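Local coordinates for GGDEF family protein (Vibrio cholerae, PDB 5GZS) that probably senses arginine in the periplasm through tandem solute-binding domains and relays the signal to a diguanylate cyclase module that makes cyclic di-GMP, at residues V19-I24 against L30-V35; P311-V316 against D343-L348; S327-L332 against Q350-N355. All blocks are in the same frame, centred on the assembly; numbering follows the deposited sequence.

Overall arrangement
The three contacts illustrate how a chain with two solute-binding regions joins a helix to a strand, or a loop to a helix end, by different chemistry. Contact 1 lies in the first of these regions, on the opposite side of the chain's centre from the other two, with centres about 57 Å from contact 2 and 64 Å from contact 3. It is partly buried and mixes an apolar interior with one hydroxyl–carboxylate bond. Contacts 2 and 3 are buried and meet by van der Waals packing without a hydrogen bond between their segments. Both draw on helix 344-352, contact 2 on its start and contact 3 on its end, and L315 packs on L332 and V329. Contact 3 also borders the second subunit.

Contact 1 (V19-I24 against L30-V35); sequences VLFDSI and LEIEYV
The hydroxyl of Y34 gives its hydrogen to the carboxylate of D22, with OH to OD1 at 2.7 Å, and so ties strand 32-36 to helix 15-28. These two elements belong to the beta-alpha-beta unit that runs from strand 6-10 through the helix into strand 32-36, whose two strands pair in parallel, within the first region of the solute-binding protein family 3. The segments 19-24 and 32-35 run nearly antiparallel (163°), with axes 9.7 Å apart at closest approach. The hydroxyl reaches OD1 from above the carboxylate, 49° out of its plane, and the carboxylate is turned steeply against the Y34 ring. D22 has its CG anti to the carbonyl carbon (chi1 -65°), which brings the carboxylate out beside the helix to meet the phenol near the edge of its ring.

The same phenol rests on F21, whose CB lies 4.0 Å from Y34 CE1. Next to it, I32 CG1 comes to the edge of the F21 ring, 4.3 Å from CD2, while I32 CG2 sits over one face of the Y34 ring, toward its rim, within the strand. The isoleucine thus adjoins both aromatic residues. V8 of strand 6-10 touches F21, I32 and Y34, and I168 of strand 166-170 also packs on F21. Nearer the helix's C-terminal end the contact is purely aliphatic: the methyl branch of I24 and one branch of L30 cross obliquely, with I24 CG2 3.8 Å from L30 CD1.

Contact 2 (P311-V316 against D343-L348); sequences PQAILV and DFFEEL
A313 and F345 meet where a strand and a helix pack together, the methyl of the one against the ring of the other. A313 CB approaches F345 CE1 to 4.1 Å, obliquely to the ring, and both residues direct their CB toward the opposite segment. On the helix side F345 keeps CG anti to its carbonyl carbon (chi1 -70°), extending the ring from the first turn toward the strand. Three residues on, about one helical turn, L348 leans in from the same helix, and its CD2 comes to 4.4 Å from A313 CB. The small alanine side chain is therefore met by a ring carbon and a leucine methyl, a compact example of helix-on-sheet packing in which a short residue on the strand accommodates larger ones on the helix. No hydrogen bond passes between the segments, and the buried surface is a modest 79 Å².

The first turn that presents F345 is itself fixed by D343 at the N-cap. Its OD2 accepts from F345 N at 3.1 Å, with an N-H...acceptor angle of 155°; the amide comes from above the carboxylate plane, 83° out of it. This capping bond holds the backbone of the very residue whose ring reaches the strand. L348 CB lies over one face of the F344 ring, toward its rim, and the F344 ring also meets that of Y411.

Strand 312-318 lies between strands 378-382 and 399-410 in a mixed five-stranded sheet of the second solute-binding family 3 region. V380 of the former touches F345, F408 of the latter touches A313, and helix 344-352 rests against the sheet here, linking its adjacent parallel strands 337-340 and 359-361 as a beta-alpha-beta unit.

Contact 3 (S327-L332 against Q350-N355); sequences SNVSEL and QQMLPN
L353 and V329 contribute most of the surface buried here, with M352 adding a smaller share. One branch of L353 reaches over the backbone of the opposing loop: its CD2 lies 3.6 Å from the carbonyl O of V329 and 3.9 Å from S330 CA. The other branch turns to the valine side chain, where L353 CD1 is 4.2 Å from V329 CG2. The leucine thus spans main chain and side chain of the same short turn. Its neighbour M352, a selenomethionine in this crystal, meets the second valine methyl, with CE 3.8 Å from V329 CG1. The two side chains cross at about a right angle, and a bend at chi3 (88°) carries the terminal methyl to that point.

The turn on which V329 sits is a 3-10 segment in the loop linking strands 312-318 and 337-340, while M352 is the last residue of helix 344-352 and L353 the first to leave helical geometry; loop and helix end close together beside the mixed sheet of the second solute-binding family region. The turn begins with an Asx turn, in which N328 OD1 accepts from S330 N at 3.2 Å. The amide N of S327, just before it, reaches E331 OE2 at 3.0 Å on the syn side of the carboxylate. Strands of the sheet add to the packing, with L315 and F408 on V329, F408 also on M352, and I337 on L353. The loop also meets the second subunit, where S330 OG is hydrogen-bonded to the carbonyl O of I163 of that chain.

Contact 1 (V19-I24 against L30-V35)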
loop_
_atom_site.group_PDB
_atom_site.type_symbol
_atom_site.label_atom_id
_atom_site.label_comp_id
_atom_site.label_asym_id
_atom_site.label_seq_id
_atom_site.Cartn_x
_atom_site.Cartn_y
_atom_site.Cartn_z
ATOM N N VAL A 19 8.463 -31.476 -19.161
ATOM C CA VAL A 19 7.782 -32.252 -18.111
ATOM C C VAL A 19 6.350 -32.561 -18.521
ATOM O O VAL A 19 5.896 -33.688 -18.420
ATOM C CB VAL A 19 7.790 -31.520 -16.746
ATOM C CG1 VAL A 19 6.805 -32.147 -15.796
ATOM C CG2 VAL A 19 9.209 -31.488 -16.160
ATOM N N LEU A 20 5.652 -31.557 -19.024
ATOM C CA LEU A 20 4.272 -31.730 -19.399
ATOM C C LEU A 20 4.133 -32.689 -20.593
ATOM O O LEU A 20 3.324 -33.620 -20.548
ATOM C CB LEU A 20 3.652 -30.371 -19.705
ATOM C CG LEU A 20 2.169 -30.267 -20.098
ATOM C CD1 LEU A 20 1.242 -30.918 -19.061
ATOM C CD2 LEU A 20 1.750 -28.787 -20.395
ATOM N N PHE A 21 4.924 -32.491 -21.649
ATOM C CA PHE A 21 4.709 -33.290 -22.860
ATOM C C PHE A 21 5.317 -34.689 -22.822
ATOM O O PHE A 21 4.785 -35.576 -23.457
ATOM C CB PHE A 21 5.194 -32.549 -24.092
ATOM C CG PHE A 21 4.131 -31.692 -24.698
ATOM C CD1 PHE A 21 3.836 -30.454 -24.150
ATOM C CD2 PHE A 21 3.382 -32.151 -25.781
ATOM C CE1 PHE A 21 2.829 -29.683 -24.677
ATOM C CE2 PHE A 21 2.382 -31.378 -26.330
ATOM C CZ PHE A 21 2.094 -30.148 -25.778
ATOM N N ASP A 22 6.402 -34.885 -22.072
ATOM C CA ASP A 22 6.821 -36.221 -21.690
ATOM C C ASP A 22 5.660 -36.908 -20.971
ATOM O O ASP A 22 5.372 -38.073 -21.218
ATOM C CB ASP A 22 8.031 -36.208 -20.749
ATOM C CG ASP A 22 9.297 -35.648 -21.382
ATOM O OD1 ASP A 22 9.319 -35.435 -22.627
ATOM O OD2 ASP A 22 10.284 -35.439 -20.608
ATOM N N SER A 23 4.998 -36.203 -20.060
ATOM C CA SER A 23 3.979 -36.871 -19.288
ATOM C C SER A 23 2.810 -37.270 -20.224
ATOM O O SER A 23 2.280 -38.370 -20.138
ATOM C CB SER A 23 3.510 -35.990 -18.132
ATOM O OG SER A 23 2.552 -36.675 -17.323
ATOM N N ILE A 24 2.473 -36.383 -21.152
ATOM C CA ILE A 24 1.419 -36.608 -22.116
ATOM C C ILE A 24 1.819 -37.642 -23.154
ATOM O O ILE A 24 1.010 -38.483 -23.546
ATOM C CB ILE A 24 1.053 -35.309 -22.838
ATOM C CG1 ILE A 24 0.369 -34.327 -21.882
ATOM C CG2 ILE A 24 0.193 -35.602 -24.047
ATOM C CD1 ILE A 24 0.595 -32.853 -22.274
ATOM N N LEU A 30 2.120 -41.081 -27.499
ATOM C CA LEU A 30 2.307 -40.161 -28.630
ATOM C C LEU A 30 3.782 -39.963 -28.945
ATOM O O LEU A 30 4.608 -39.890 -28.044
ATOM C CB LEU A 30 1.674 -38.794 -28.346
ATOM C CG LEU A 30 0.223 -38.769 -27.871
ATOM C CD1 LEU A 30 -0.151 -37.388 -27.385
ATOM C CD2 LEU A 30 -0.701 -39.198 -28.982
ATOM N N GLU A 31 4.097 -39.854 -30.232
ATOM C CA GLU A 31 5.439 -39.535 -30.677
ATOM C C GLU A 31 5.611 -38.053 -30.638
ATOM O O GLU A 31 5.084 -37.344 -31.485
ATOM C CB GLU A 31 5.699 -40.067 -32.087
ATOM C CG GLU A 31 5.781 -41.566 -32.132
ATOM C CD GLU A 31 6.823 -42.117 -31.161
ATOM O OE1 GLU A 31 7.814 -41.414 -30.864
ATOM O OE2 GLU A 31 6.646 -43.261 -30.688
ATOM N N ILE A 32 6.338 -37.579 -29.641
ATOM C CA ILE A 32 6.604 -36.163 -29.531
ATOM C C ILE A 32 7.959 -35.900 -30.137
ATOM O O ILE A 32 8.838 -36.759 -30.114
ATOM C CB ILE A 32 6.547 -35.679 -28.049
ATOM C CG1 ILE A 32 5.094 -35.638 -27.562
ATOM C CG2 ILE A 32 7.189 -34.321 -27.868
ATOM C CD1 ILE A 32 4.076 -35.253 -28.642
ATOM N N GLU A 33 8.103 -34.721 -30.728
ATOM C CA GLU A 33 9.381 -34.226 -31.199
ATOM C C GLU A 33 9.584 -32.770 -30.797
ATOM O O GLU A 33 8.909 -31.888 -31.322
ATOM C CB GLU A 33 9.463 -34.347 -32.712
ATOM C CG GLU A 33 10.703 -33.715 -33.290
ATOM C CD GLU A 33 10.923 -34.107 -34.727
ATOM O OE1 GLU A 33 10.085 -34.866 -35.273
ATOM O OE2 GLU A 33 11.940 -33.668 -35.311
ATOM N N TYR A 34 10.518 -32.506 -29.894
ATOM C CA TYR A 34 10.750 -31.121 -29.503
ATOM C C TYR A 34 11.532 -30.375 -30.584
ATOM O O TYR A 34 12.433 -30.929 -31.231
ATOM C CB TYR A 34 11.464 -31.043 -28.150
ATOM C CG TYR A 34 10.635 -31.640 -27.045
ATOM C CD1 TYR A 34 9.541 -30.975 -26.540
ATOM C CD2 TYR A 34 10.924 -32.899 -26.542
ATOM C CE1 TYR A 34 8.767 -31.530 -25.553
ATOM C CE2 TYR A 34 10.159 -33.465 -25.566
ATOM C CZ TYR A 34 9.078 -32.781 -25.062
ATOM O OH TYR A 34 8.307 -33.358 -24.061
ATOM N N VAL A 35 11.163 -29.113 -30.783
ATOM C CA VAL A 35 11.855 -28.239 -31.727
ATOM C C VAL A 35 12.327 -26.951 -31.048
ATOM O O VAL A 35 11.501 -26.139 -30.625
ATOM C CB VAL A 35 10.931 -27.925 -32.921
ATOM C CG1 VAL A 35 11.577 -26.960 -33.887
ATOM C CG2 VAL A 35 10.581 -29.215 -33.635
#

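Contact 2 (P311-V316 against D343-L348)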
loop_
_atom_site.group_PDB
_atom_site.type_symbol
_atom_site.label_atom_id
_atom_site.label_comp_id
_atom_site.label_asym_id
_atom_site.label_seq_id
_atom_site.Cartn_x
_atom_site.Cartn_y
_atom_site.Cartn_z
ATOM N N PRO A 311 6.246 -4.126 10.856
ATOM C CA PRO A 311 5.334 -3.945 11.981
ATOM C C PRO A 311 4.519 -2.693 11.842
ATOM O O PRO A 311 4.980 -1.711 11.243
ATOM C CB PRO A 311 6.271 -3.841 13.183
ATOM C CG PRO A 311 7.563 -4.428 12.719
ATOM C CD PRO A 311 7.653 -4.108 11.289
ATOM N N GLN A 312 3.321 -2.747 12.418
ATOM C CA GLN A 312 2.372 -1.643 12.418
ATOM C C GLN A 312 2.325 -0.926 13.771
ATOM O O GLN A 312 1.781 -1.456 14.742
ATOM C CB GLN A 312 0.998 -2.181 12.053
ATOM C CG GLN A 312 0.989 -2.892 10.728
ATOM C CD GLN A 312 1.384 -1.967 9.600
ATOM O OE1 GLN A 312 0.823 -0.875 9.444
ATOM N NE2 GLN A 312 2.371 -2.389 8.811
ATOM N N ALA A 313 2.895 0.271 13.851
ATOM C CA ALA A 313 2.854 1.006 15.119
ATOM C C ALA A 313 1.463 1.524 15.380
ATOM O O ALA A 313 0.866 2.201 14.530
ATOM C CB ALA A 313 3.837 2.158 15.128
ATOM N N ILE A 314 0.934 1.221 16.555
ATOM C CA ILE A 314 -0.363 1.772 16.914
ATOM C C ILE A 314 -0.368 2.385 18.315
ATOM O O ILE A 314 0.592 2.252 19.081
ATOM C CB ILE A 314 -1.457 0.706 16.817
ATOM C CG1 ILE A 314 -1.110 -0.506 17.672
ATOM C CG2 ILE A 314 -1.632 0.276 15.385
ATOM C CD1 ILE A 314 -2.210 -1.548 17.708
ATOM N N LEU A 315 -1.450 3.070 18.653
ATOM C CA LEU A 315 -1.553 3.574 20.007
ATOM C C LEU A 315 -2.479 2.705 20.827
ATOM O O LEU A 315 -3.552 2.297 20.375
ATOM C CB LEU A 315 -2.001 5.026 20.006
ATOM C CG LEU A 315 -0.810 5.865 19.533
ATOM C CD1 LEU A 315 -1.073 7.329 19.645
ATOM C CD2 LEU A 315 0.448 5.492 20.314
ATOM N N VAL A 316 -2.020 2.381 22.029
ATOM C CA VAL A 316 -2.857 1.669 22.965
ATOM C C VAL A 316 -3.390 2.675 23.972
ATOM O O VAL A 316 -2.627 3.480 24.513
ATOM C CB VAL A 316 -2.096 0.545 23.660
ATOM C CG1 VAL A 316 -2.916 -0.014 24.793
ATOM C CG2 VAL A 316 -1.761 -0.542 22.662
ATOM N N ASP A 343 13.904 3.032 23.615
ATOM C CA ASP A 343 13.181 2.135 22.719
ATOM C C ASP A 343 13.040 2.818 21.356
ATOM O O ASP A 343 13.095 4.046 21.262
ATOM C CB ASP A 343 11.805 1.763 23.296
ATOM C CG ASP A 343 10.921 1.011 22.295
ATOM O OD1 ASP A 343 11.433 0.067 21.653
ATOM O OD2 ASP A 343 9.722 1.372 22.145
ATOM N N PHE A 344 12.874 2.024 20.308
ATOM C CA PHE A 344 12.603 2.555 18.992
ATOM C C PHE A 344 11.385 3.496 18.927
ATOM O O PHE A 344 11.399 4.463 18.155
ATOM C CB PHE A 344 12.388 1.419 18.000
ATOM C CG PHE A 344 11.635 1.838 16.767
ATOM C CD1 PHE A 344 12.221 2.699 15.838
ATOM C CD2 PHE A 344 10.351 1.376 16.532
ATOM C CE1 PHE A 344 11.537 3.098 14.694
ATOM C CE2 PHE A 344 9.657 1.759 15.388
ATOM C CZ PHE A 344 10.247 2.627 14.465
ATOM N N PHE A 345 10.333 3.237 19.705
ATOM C CA PHE A 345 9.131 4.082 19.582
ATOM C C PHE A 345 9.441 5.460 20.147
ATOM O O PHE A 345 8.865 6.452 19.714
ATOM C CB PHE A 345 7.902 3.454 20.272
ATOM C CG PHE A 345 7.370 2.223 19.571
ATOM C CD1 PHE A 345 7.400 2.122 18.186
ATOM C CD2 PHE A 345 6.865 1.155 20.299
ATOM C CE1 PHE A 345 6.921 0.989 17.545
ATOM C CE2 PHE A 345 6.388 0.007 19.655
ATOM C CZ PHE A 345 6.413 -0.074 18.283
ATOM N N GLU A 346 10.374 5.542 21.092
ATOM C CA GLU A 346 10.695 6.849 21.658
ATOM C C GLU A 346 11.333 7.701 20.577
ATOM O O GLU A 346 10.994 8.873 20.390
ATOM C CB GLU A 346 11.608 6.721 22.865
ATOM C CG GLU A 346 11.978 8.047 23.528
ATOM C CD GLU A 346 12.932 7.843 24.700
ATOM O OE1 GLU A 346 13.684 6.834 24.681
ATOM O OE2 GLU A 346 12.904 8.655 25.650
ATOM N N GLU A 347 12.235 7.089 19.836
ATOM C CA GLU A 347 12.868 7.772 18.741
ATOM C C GLU A 347 11.806 8.190 17.736
ATOM O O GLU A 347 11.779 9.347 17.313
ATOM C CB GLU A 347 13.918 6.864 18.127
ATOM C CG GLU A 347 14.423 7.208 16.749
ATOM C CD GLU A 347 15.500 6.212 16.332
ATOM O OE1 GLU A 347 15.627 5.923 15.123
ATOM O OE2 GLU A 347 16.214 5.710 17.237
ATOM N N LEU A 348 10.910 7.269 17.393
ATOM C CA LEU A 348 9.900 7.537 16.376
ATOM C C LEU A 348 9.097 8.788 16.713
ATOM O O LEU A 348 8.898 9.666 15.872
ATOM C CB LEU A 348 8.957 6.342 16.219
ATOM C CG LEU A 348 7.778 6.523 15.250
ATOM C CD1 LEU A 348 8.236 7.139 13.921
ATOM C CD2 LEU A 348 7.096 5.160 14.993
#

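Contact 3 (S327-L332 against Q350-N355)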
loop_
_atom_site.group_PDB
_atom_site.type_symbol
_atom_site.label_atom_id
_atom_site.label_comp_id
_atom_site.label_asym_id
_atom_site.label_seq_id
_atom_site.Cartn_x
_atom_site.Cartn_y
_atom_site.Cartn_z
ATOM N N SER A 327 -7.800 11.530 14.862
ATOM C CA SER A 327 -7.789 10.668 13.697
ATOM C C SER A 327 -6.368 10.346 13.259
ATOM O O SER A 327 -6.149 9.334 12.579
ATOM C CB SER A 327 -8.578 11.307 12.564
ATOM O OG SER A 327 -7.867 12.391 12.007
ATOM N N ASN A 328 -5.400 11.180 13.655
ATOM C CA ASN A 328 -3.986 10.773 13.574
ATOM C C ASN A 328 -3.059 11.360 14.664
ATOM O O ASN A 328 -3.368 12.356 15.291
ATOM C CB ASN A 328 -3.431 11.088 12.183
ATOM C CG ASN A 328 -3.179 12.542 11.979
ATOM O OD1 ASN A 328 -2.164 13.066 12.438
ATOM N ND2 ASN A 328 -4.098 13.223 11.284
ATOM N N VAL A 329 -1.900 10.737 14.853
ATOM C CA VAL A 329 -1.112 10.914 16.069
ATOM C C VAL A 329 -0.558 12.332 16.274
ATOM O O VAL A 329 -0.250 12.724 17.404
ATOM C CB VAL A 329 0.051 9.864 16.125
ATOM C CG1 VAL A 329 1.045 10.031 14.978
ATOM C CG2 VAL A 329 0.757 9.903 17.474
ATOM N N SER A 330 -0.473 13.120 15.208
ATOM C CA SER A 330 -0.103 14.538 15.330
ATOM C C SER A 330 -1.073 15.347 16.191
ATOM O O SER A 330 -0.730 16.414 16.711
ATOM C CB SER A 330 -0.016 15.194 13.957
ATOM O OG SER A 330 1.276 15.038 13.417
ATOM N N GLU A 331 -2.289 14.842 16.336
ATOM C CA GLU A 331 -3.284 15.528 17.141
ATOM C C GLU A 331 -3.200 15.114 18.621
ATOM O O GLU A 331 -4.117 15.418 19.391
ATOM C CB GLU A 331 -4.680 15.259 16.567
ATOM C CG GLU A 331 -4.867 15.820 15.156
ATOM C CD GLU A 331 -6.040 15.204 14.428
ATOM O OE1 GLU A 331 -6.305 15.577 13.261
ATOM O OE2 GLU A 331 -6.708 14.339 15.023
ATOM N N LEU A 332 -2.108 14.436 19.018
ATOM C CA LEU A 332 -1.903 14.046 20.427
ATOM C C LEU A 332 -0.970 14.990 21.181
ATOM O O LEU A 332 -0.354 14.623 22.189
ATOM C CB LEU A 332 -1.362 12.621 20.532
ATOM C CG LEU A 332 -2.487 11.692 20.987
ATOM C CD1 LEU A 332 -3.750 12.001 20.210
ATOM C CD2 LEU A 332 -2.139 10.273 20.809
ATOM N N GLN A 350 9.887 11.136 18.742
ATOM C CA GLN A 350 10.731 12.322 18.767
ATOM C C GLN A 350 10.900 12.926 17.359
ATOM O O GLN A 350 11.036 14.146 17.231
ATOM C CB GLN A 350 12.081 12.002 19.392
ATOM C CG GLN A 350 12.047 11.931 20.913
ATOM C CD GLN A 350 13.330 11.364 21.492
ATOM O OE1 GLN A 350 13.961 10.508 20.884
ATOM N NE2 GLN A 350 13.713 11.834 22.673
ATOM N N GLN A 351 10.874 12.088 16.312
ATOM C CA GLN A 351 10.832 12.616 14.948
ATOM C C GLN A 351 9.408 13.134 14.759
ATOM O O GLN A 351 9.196 14.338 14.603
ATOM C CB GLN A 351 11.200 11.565 13.884
ATOM C CG GLN A 351 11.919 12.090 12.608
ATOM C CD GLN A 351 11.106 13.057 11.712
ATOM O OE1 GLN A 351 9.921 13.286 11.947
ATOM N NE2 GLN A 351 11.759 13.620 10.676
HETATM N N MSE A 352 8.433 12.230 14.823
HETATM C CA MSE A 352 7.035 12.560 14.530
HETATM C C MSE A 352 6.420 13.691 15.381
HETATM O O MSE A 352 5.719 14.541 14.841
HETATM C CB MSE A 352 6.216 11.285 14.662
HETATM C CG MSE A 352 6.451 10.377 13.474
HETATM SE SE MSE A 352 5.286 8.862 13.413
HETATM C CE MSE A 352 3.815 9.698 12.442
ATOM N N LEU A 353 6.701 13.744 16.689
ATOM C CA LEU A 353 6.164 14.837 17.525
ATOM C C LEU A 353 7.281 15.631 18.208
ATOM O O LEU A 353 7.480 15.526 19.426
ATOM C CB LEU A 353 5.200 14.284 18.574
ATOM C CG LEU A 353 4.293 13.157 18.068
ATOM C CD1 LEU A 353 3.656 12.430 19.240
ATOM C CD2 LEU A 353 3.255 13.692 17.145
ATOM N N PRO A 354 7.990 16.454 17.422
ATOM C CA PRO A 354 9.237 17.102 17.841
ATOM C C PRO A 354 9.093 17.940 19.105
ATOM O O PRO A 354 8.070 18.598 19.280
ATOM C CB PRO A 354 9.584 17.998 16.644
ATOM C CG PRO A 354 8.802 17.444 15.489
ATOM C CD PRO A 354 7.558 16.891 16.082
ATOM N N ASN A 355 10.102 17.887 19.974
ATOM C CA ASN A 355 10.185 18.749 21.160
ATOM C C ASN A 355 9.036 18.569 22.153
ATOM O O ASN A 355 8.824 19.392 23.044
ATOM C CB ASN A 355 10.252 20.211 20.725
ATOM C CG ASN A 355 10.906 21.078 21.748
ATOM O OD1 ASN A 355 11.739 20.604 22.527
ATOM N ND2 ASN A 355 10.520 22.350 21.788
#